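Local coordinates for protein spindle pole body component (Chaetomium thermophilum, PDB 6L82) that probably binds gamma-tubulin and microtubule minus ends as GCP5, a member of the gamma-tubulin complex protein family, and is represented here by its N-terminal piece, at residues 14-19 with 36-41; 56-61 with 98-103. One frame throughout, in Å; residues are numbered along the deposited sequence.

Contact 1: 14-19 with 36-41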
loop_
_atom_site.group_PDB
_atom_site.type_symbol
_atom_site.label_atom_id
_atom_site.label_comp_id
_atom_site.label_asym_id
_atom_site.label_seq_id
_atom_site.Cartn_x
_atom_site.Cartn_y
_atom_site.Cartn_z
ATOM N N ALA A 14 -1.442 -2.100 -16.229
ATOM C CA ALA A 14 -1.161 -3.462 -15.780
ATOM C C ALA A 14 -1.095 -3.548 -14.259
ATOM O O ALA A 14 -1.487 -4.565 -13.673
ATOM C CB ALA A 14 0.148 -3.970 -16.394
ATOM N N LEU A 15 -0.565 -2.509 -13.611
ATOM C CA LEU A 15 -0.474 -2.504 -12.158
ATOM C C LEU A 15 -1.843 -2.316 -11.510
ATOM O O LEU A 15 -2.106 -2.881 -10.439
ATOM C CB LEU A 15 0.502 -1.418 -11.691
ATOM C CG LEU A 15 1.981 -1.584 -12.042
ATOM C CD1 LEU A 15 2.716 -0.264 -11.930
ATOM C CD2 LEU A 15 2.666 -2.675 -11.173
ATOM N N ALA A 16 -2.717 -1.491 -12.106
ATOM C CA ALA A 16 -4.075 -1.364 -11.571
ATOM C C ALA A 16 -4.779 -2.710 -11.599
ATOM O O ALA A 16 -5.433 -3.099 -10.627
ATOM C CB ALA A 16 -4.878 -0.327 -12.359
ATOM N N ASP A 17 -4.627 -3.438 -12.708
ATOM C CA ASP A 17 -5.085 -4.826 -12.814
ATOM C C ASP A 17 -4.540 -5.698 -11.689
ATOM O O ASP A 17 -5.265 -6.529 -11.130
ATOM C CB ASP A 17 -4.661 -5.441 -14.159
ATOM C CG ASP A 17 -5.481 -4.962 -15.341
ATOM O OD1 ASP A 17 -4.882 -4.604 -16.381
ATOM O OD2 ASP A 17 -6.725 -5.039 -15.278
ATOM N N ASP A 18 -3.229 -5.609 -11.422
ATOM C CA ASP A 18 -2.643 -6.397 -10.336
ATOM C C ASP A 18 -3.297 -6.045 -9.017
ATOM O O ASP A 18 -3.643 -6.930 -8.225
ATOM C CB ASP A 18 -1.130 -6.178 -10.237
ATOM C CG ASP A 18 -0.389 -6.479 -11.542
ATOM O OD1 ASP A 18 -0.962 -7.142 -12.436
ATOM O OD2 ASP A 18 0.794 -6.086 -11.640
ATOM N N LEU A 19 -3.485 -4.746 -8.768
ATOM C CA LEU A 19 -4.030 -4.317 -7.490
ATOM C C LEU A 19 -5.425 -4.892 -7.308
ATOM O O LEU A 19 -5.744 -5.475 -6.266
ATOM C CB LEU A 19 -4.044 -2.787 -7.418
ATOM C CG LEU A 19 -4.016 -2.161 -6.024
ATOM C CD1 LEU A 19 -2.746 -2.595 -5.271
ATOM C CD2 LEU A 19 -4.109 -0.633 -6.085
ATOM N N ALA A 36 -14.608 -2.424 -13.678
ATOM C CA ALA A 36 -15.070 -1.240 -12.959
ATOM C C ALA A 36 -14.112 -0.875 -11.832
ATOM O O ALA A 36 -13.839 0.312 -11.609
ATOM C CB ALA A 36 -16.489 -1.460 -12.424
ATOM N N CYS A 37 -13.587 -1.887 -11.127
ATOM C CA CYS A 37 -12.566 -1.658 -10.110
ATOM C C CYS A 37 -11.311 -1.055 -10.724
ATOM O O CYS A 37 -10.674 -0.164 -10.147
ATOM C CB CYS A 37 -12.231 -2.974 -9.408
ATOM S SG CYS A 37 -13.553 -3.681 -8.390
ATOM N N ARG A 38 -10.938 -1.524 -11.901
ATOM C CA ARG A 38 -9.717 -1.035 -12.515
ATOM C C ARG A 38 -9.867 0.402 -12.991
ATOM O O ARG A 38 -8.953 1.220 -12.841
ATOM C CB ARG A 38 -9.347 -1.943 -13.665
ATOM C CG ARG A 38 -8.624 -1.267 -14.658
ATOM C CD ARG A 38 -7.593 -2.178 -15.155
ATOM N NE ARG A 38 -6.725 -1.670 -16.026
ATOM C CZ ARG A 38 -6.955 -1.601 -17.221
ATOM N NH1 ARG A 38 -8.035 -1.969 -17.662
ATOM N NH2 ARG A 38 -6.112 -1.141 -17.993
ATOM N N ASP A 39 -10.997 0.716 -13.617
ATOM C CA ASP A 39 -11.264 2.099 -13.973
ATOM C C ASP A 39 -11.276 2.985 -12.733
ATOM O O ASP A 39 -10.739 4.101 -12.752
ATOM C CB ASP A 39 -12.592 2.181 -14.734
ATOM C CG ASP A 39 -13.095 3.588 -14.867
ATOM O OD1 ASP A 39 -12.599 4.297 -15.769
ATOM O OD2 ASP A 39 -13.967 3.990 -14.059
ATOM N N PHE A 40 -11.864 2.494 -11.633
ATOM C CA PHE A 40 -11.838 3.249 -10.382
ATOM C C PHE A 40 -10.412 3.525 -9.928
ATOM O O PHE A 40 -10.127 4.605 -9.394
ATOM C CB PHE A 40 -12.592 2.506 -9.281
ATOM C CG PHE A 40 -12.171 2.903 -7.893
ATOM C CD1 PHE A 40 -12.511 4.140 -7.376
ATOM C CD2 PHE A 40 -11.419 2.048 -7.115
ATOM C CE1 PHE A 40 -12.115 4.507 -6.114
ATOM C CE2 PHE A 40 -11.036 2.415 -5.857
ATOM C CZ PHE A 40 -11.380 3.645 -5.355
ATOM N N VAL A 41 -9.500 2.559 -10.109
ATOM C CA VAL A 41 -8.148 2.757 -9.581
ATOM C C VAL A 41 -7.413 3.816 -10.391
ATOM O O VAL A 41 -6.746 4.699 -9.836
ATOM C CB VAL A 41 -7.352 1.441 -9.560
ATOM C CG1 VAL A 41 -5.922 1.741 -9.178
ATOM C CG2 VAL A 41 -7.961 0.459 -8.599
#

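Contact 2: 56-61 with 98-103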
loop_
_atom_site.group_PDB
_atom_site.type_symbol
_atom_site.label_atom_id
_atom_site.label_comp_id
_atom_site.label_asym_id
_atom_site.label_seq_id
_atom_site.Cartn_x
_atom_site.Cartn_y
_atom_site.Cartn_z
ATOM N N PHE A 56 9.404 13.751 8.769
ATOM C CA PHE A 56 9.388 13.890 10.219
ATOM C C PHE A 56 8.115 13.292 10.803
ATOM O O PHE A 56 8.162 12.579 11.811
ATOM C CB PHE A 56 9.531 15.349 10.632
ATOM C CG PHE A 56 9.304 15.562 12.100
ATOM C CD1 PHE A 56 10.204 15.052 13.032
ATOM C CD2 PHE A 56 8.177 16.234 12.557
ATOM C CE1 PHE A 56 9.995 15.229 14.388
ATOM C CE2 PHE A 56 7.962 16.413 13.914
ATOM C CZ PHE A 56 8.873 15.909 14.828
ATOM N N GLU A 57 6.972 13.535 10.151
ATOM C CA GLU A 57 5.710 12.967 10.620
ATOM C C GLU A 57 5.746 11.443 10.602
ATOM O O GLU A 57 5.322 10.792 11.569
ATOM C CB GLU A 57 4.552 13.491 9.766
ATOM C CG GLU A 57 3.156 13.011 10.181
ATOM C CD GLU A 57 2.748 13.463 11.588
ATOM O OE1 GLU A 57 1.701 12.986 12.080
ATOM O OE2 GLU A 57 3.460 14.289 12.203
ATOM N N VAL A 58 6.232 10.857 9.504
ATOM C CA VAL A 58 6.345 9.404 9.406
ATOM C C VAL A 58 7.132 8.852 10.588
ATOM O O VAL A 58 6.742 7.859 11.211
ATOM C CB VAL A 58 7.000 9.006 8.070
ATOM C CG1 VAL A 58 7.477 7.562 8.129
ATOM C CG2 VAL A 58 6.040 9.229 6.882
ATOM N N GLN A 59 8.264 9.481 10.911
ATOM C CA GLN A 59 9.086 8.938 11.992
ATOM C C GLN A 59 8.422 9.159 13.339
ATOM O O GLN A 59 8.514 8.301 14.227
ATOM C CB GLN A 59 10.491 9.555 11.983
ATOM C CG GLN A 59 11.302 9.277 10.706
ATOM C CD GLN A 59 11.759 7.821 10.565
ATOM O OE1 GLN A 59 12.003 7.130 11.561
ATOM N NE2 GLN A 59 11.886 7.354 9.314
ATOM N N ASP A 60 7.728 10.289 13.498
ATOM C CA ASP A 60 6.996 10.538 14.732
ATOM C C ASP A 60 5.869 9.528 14.910
ATOM O O ASP A 60 5.635 9.046 16.024
ATOM C CB ASP A 60 6.460 11.972 14.741
ATOM C CG ASP A 60 5.858 12.368 16.079
ATOM O OD1 ASP A 60 6.629 12.582 17.040
ATOM O OD2 ASP A 60 4.616 12.486 16.166
ATOM N N ARG A 61 5.179 9.162 13.829
ATOM C CA ARG A 61 4.121 8.167 13.982
ATOM C C ARG A 61 4.706 6.789 14.271
ATOM O O ARG A 61 4.116 5.999 15.015
ATOM C CB ARG A 61 3.236 8.122 12.738
ATOM C CG ARG A 61 2.323 9.334 12.545
ATOM C CD ARG A 61 1.683 9.359 11.123
ATOM N NE ARG A 61 0.634 8.351 10.932
ATOM C CZ ARG A 61 -0.110 8.227 9.830
ATOM N NH1 ARG A 61 0.068 9.042 8.797
ATOM N NH2 ARG A 61 -1.034 7.279 9.757
ATOM N N GLU A 98 7.806 7.520 1.731
ATOM C CA GLU A 98 6.483 7.356 1.133
ATOM C C GLU A 98 5.944 5.964 1.391
ATOM O O GLU A 98 4.753 5.790 1.670
ATOM C CB GLU A 98 6.534 7.616 -0.374
ATOM C CG GLU A 98 7.076 8.966 -0.801
ATOM C CD GLU A 98 6.820 9.239 -2.287
ATOM O OE1 GLU A 98 5.788 8.785 -2.824
ATOM O OE2 GLU A 98 7.661 9.896 -2.924
ATOM N N LEU A 99 6.804 4.952 1.282
ATOM C CA LEU A 99 6.346 3.583 1.479
ATOM C C LEU A 99 5.929 3.354 2.918
ATOM O O LEU A 99 4.935 2.662 3.184
ATOM C CB LEU A 99 7.442 2.601 1.070
ATOM C CG LEU A 99 7.701 2.630 -0.439
ATOM C CD1 LEU A 99 9.031 1.966 -0.820
ATOM C CD2 LEU A 99 6.519 1.965 -1.148
ATOM N N LEU A 100 6.681 3.919 3.866
ATOM C CA LEU A 100 6.287 3.783 5.258
ATOM C C LEU A 100 5.003 4.551 5.513
ATOM O O LEU A 100 4.128 4.085 6.253
ATOM C CB LEU A 100 7.406 4.250 6.194
ATOM C CG LEU A 100 8.792 3.621 6.125
ATOM C CD1 LEU A 100 9.882 4.486 6.790
ATOM C CD2 LEU A 100 8.738 2.232 6.758
ATOM N N HIS A 101 4.864 5.723 4.883
ATOM C CA HIS A 101 3.612 6.469 4.971
ATOM C C HIS A 101 2.438 5.612 4.532
ATOM O O HIS A 101 1.392 5.588 5.195
ATOM C CB HIS A 101 3.685 7.727 4.111
ATOM C CG HIS A 101 2.514 8.639 4.291
ATOM N ND1 HIS A 101 2.347 9.793 3.556
ATOM C CD2 HIS A 101 1.444 8.564 5.119
ATOM C CE1 HIS A 101 1.239 10.402 3.939
ATOM N NE2 HIS A 101 0.675 9.680 4.891
ATOM N N LEU A 102 2.600 4.901 3.417
ATOM C CA LEU A 102 1.569 3.987 2.936
ATOM C C LEU A 102 1.246 2.929 3.981
ATOM O O LEU A 102 0.068 2.641 4.235
ATOM C CB LEU A 102 2.027 3.322 1.626
ATOM C CG LEU A 102 1.140 2.180 1.123
ATOM C CD1 LEU A 102 -0.221 2.713 0.670
ATOM C CD2 LEU A 102 1.812 1.388 -0.002
ATOM N N LEU A 103 2.279 2.344 4.610
ATOM C CA LEU A 103 2.026 1.334 5.641
ATOM C C LEU A 103 1.363 1.953 6.867
ATOM O O LEU A 103 0.437 1.362 7.437
ATOM C CB LEU A 103 3.317 0.607 6.041
ATOM C CG LEU A 103 4.112 -0.038 4.895
ATOM C CD1 LEU A 103 5.353 -0.749 5.414
ATOM C CD2 LEU A 103 3.231 -0.989 4.064
#

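Contact 1: 14-19 with 36-41
Ala16 and Arg38 mark the place where helix 5-23 meets helix 31-45, with 5.7 Å between the CA of Ala16 and the CA of Arg38. These are two consecutive helices, joined by a connection that is partly unmodelled, packed across each other at a steep angle in the N-terminal piece of GCP5. The segments run at 122° to each other, more antiparallel than parallel, and their axes come within 9.0 Å. The small side chain of Ala16 suits this approach, since it faces the other helix with a single methyl group.

The apolar half of the contact centres on Val41. Its CG1, anti to the backbone N, lies 3.9 Å from Ala16 CB. One turn further along helix 5-23, Leu19 meets the same branch, with Leu19 CD2 4.3 Å from Val41 CG1. All three residues are buried. Val41 also touches Val20 outside the two segments, which continues the apolar seam.

In the polar half Asp17, at the margin of the contact, meets Arg38, which lies at its centre. Asp17 CG lies beside its own backbone N, anti to the carbonyl carbon (chi1 -75°). The carboxylate and guanidinium planes are only 25° apart. Asp17 OD1 stands over one face of the guanidinium, 3.4 Å above its plane and nearer its margin than its middle. Asp17 OD2 is 3.5 Å from Arg38 NE and also lies off that plane. This salt bridge is a pairing of charges and not a directed bond. Arg38 NE also has a weak hydrogen bond to the backbone O of Gly13, on helix 5-23. The bent chain of Arg38 meets Ala16 too: Arg38 CD lies 4.3 Å from Ala16 CB, and that methyl borders the guanidinium at its edge.

Contact 2: 56-61 with 98-103
Val58 packs against Leu100 and His101 where helix 55-71 crosses helix 96-106. This is helix-helix packing at a moderate angle, with a valine set between two residues of the partner helix, in the helical N-terminal part of GCP5. The axes of the two segments are 9.7 Å apart and make an angle of 46°. The closest CA atoms are those of Val58 and His101, at 6.0 Å.

The main contacts are apolar. With CG1 anti to the backbone N (chi1 164°) and CG2 beside it, Val58 sets one methyl at each neighbour: CG1 lies 3.8 Å from Leu100 CB, and CG2 lies 3.9 Å from His101 CB. The valine crosses both partners at about a right angle.

The polar groups meet more loosely. Arg61 NH1 is 4.0 Å from both CD2 and NE2 of His101, and the guanidinium and ring planes are 76° apart. The stronger partner of NH1 is Glu105, one turn beyond His101, which forms a salt bridge with it.

Leu104 extends the seam along helix 96-106, touched by both Val58 and Arg61. Thr53, just ahead of helix 55-71, touches His101. Helix 75-88 comes between these two helices in sequence, so the contact joins helices that are not consecutive.

How the contacts relate
Contact 1 closes before contact 2 opens, so the two lie in series along the chain. They share no helix. Contact 1 pairs helix 5-23 with helix 31-45, and contact 2 pairs helix 55-71 with helix 96-106. Their centres are 25 Å apart, on opposite sides of the centre of the chain. The nearest atoms are about 8 Å apart and do not touch. Residues 47-51, between helix 31-45 and helix 55-71, are not modelled. Each contact thus joins a different pair of helices, one pair early and one later in the chain. Residues of the segments of both contacts, on other sides of their helices in contact 1, also pack against the other protein chain, so one partner chain borders both regions.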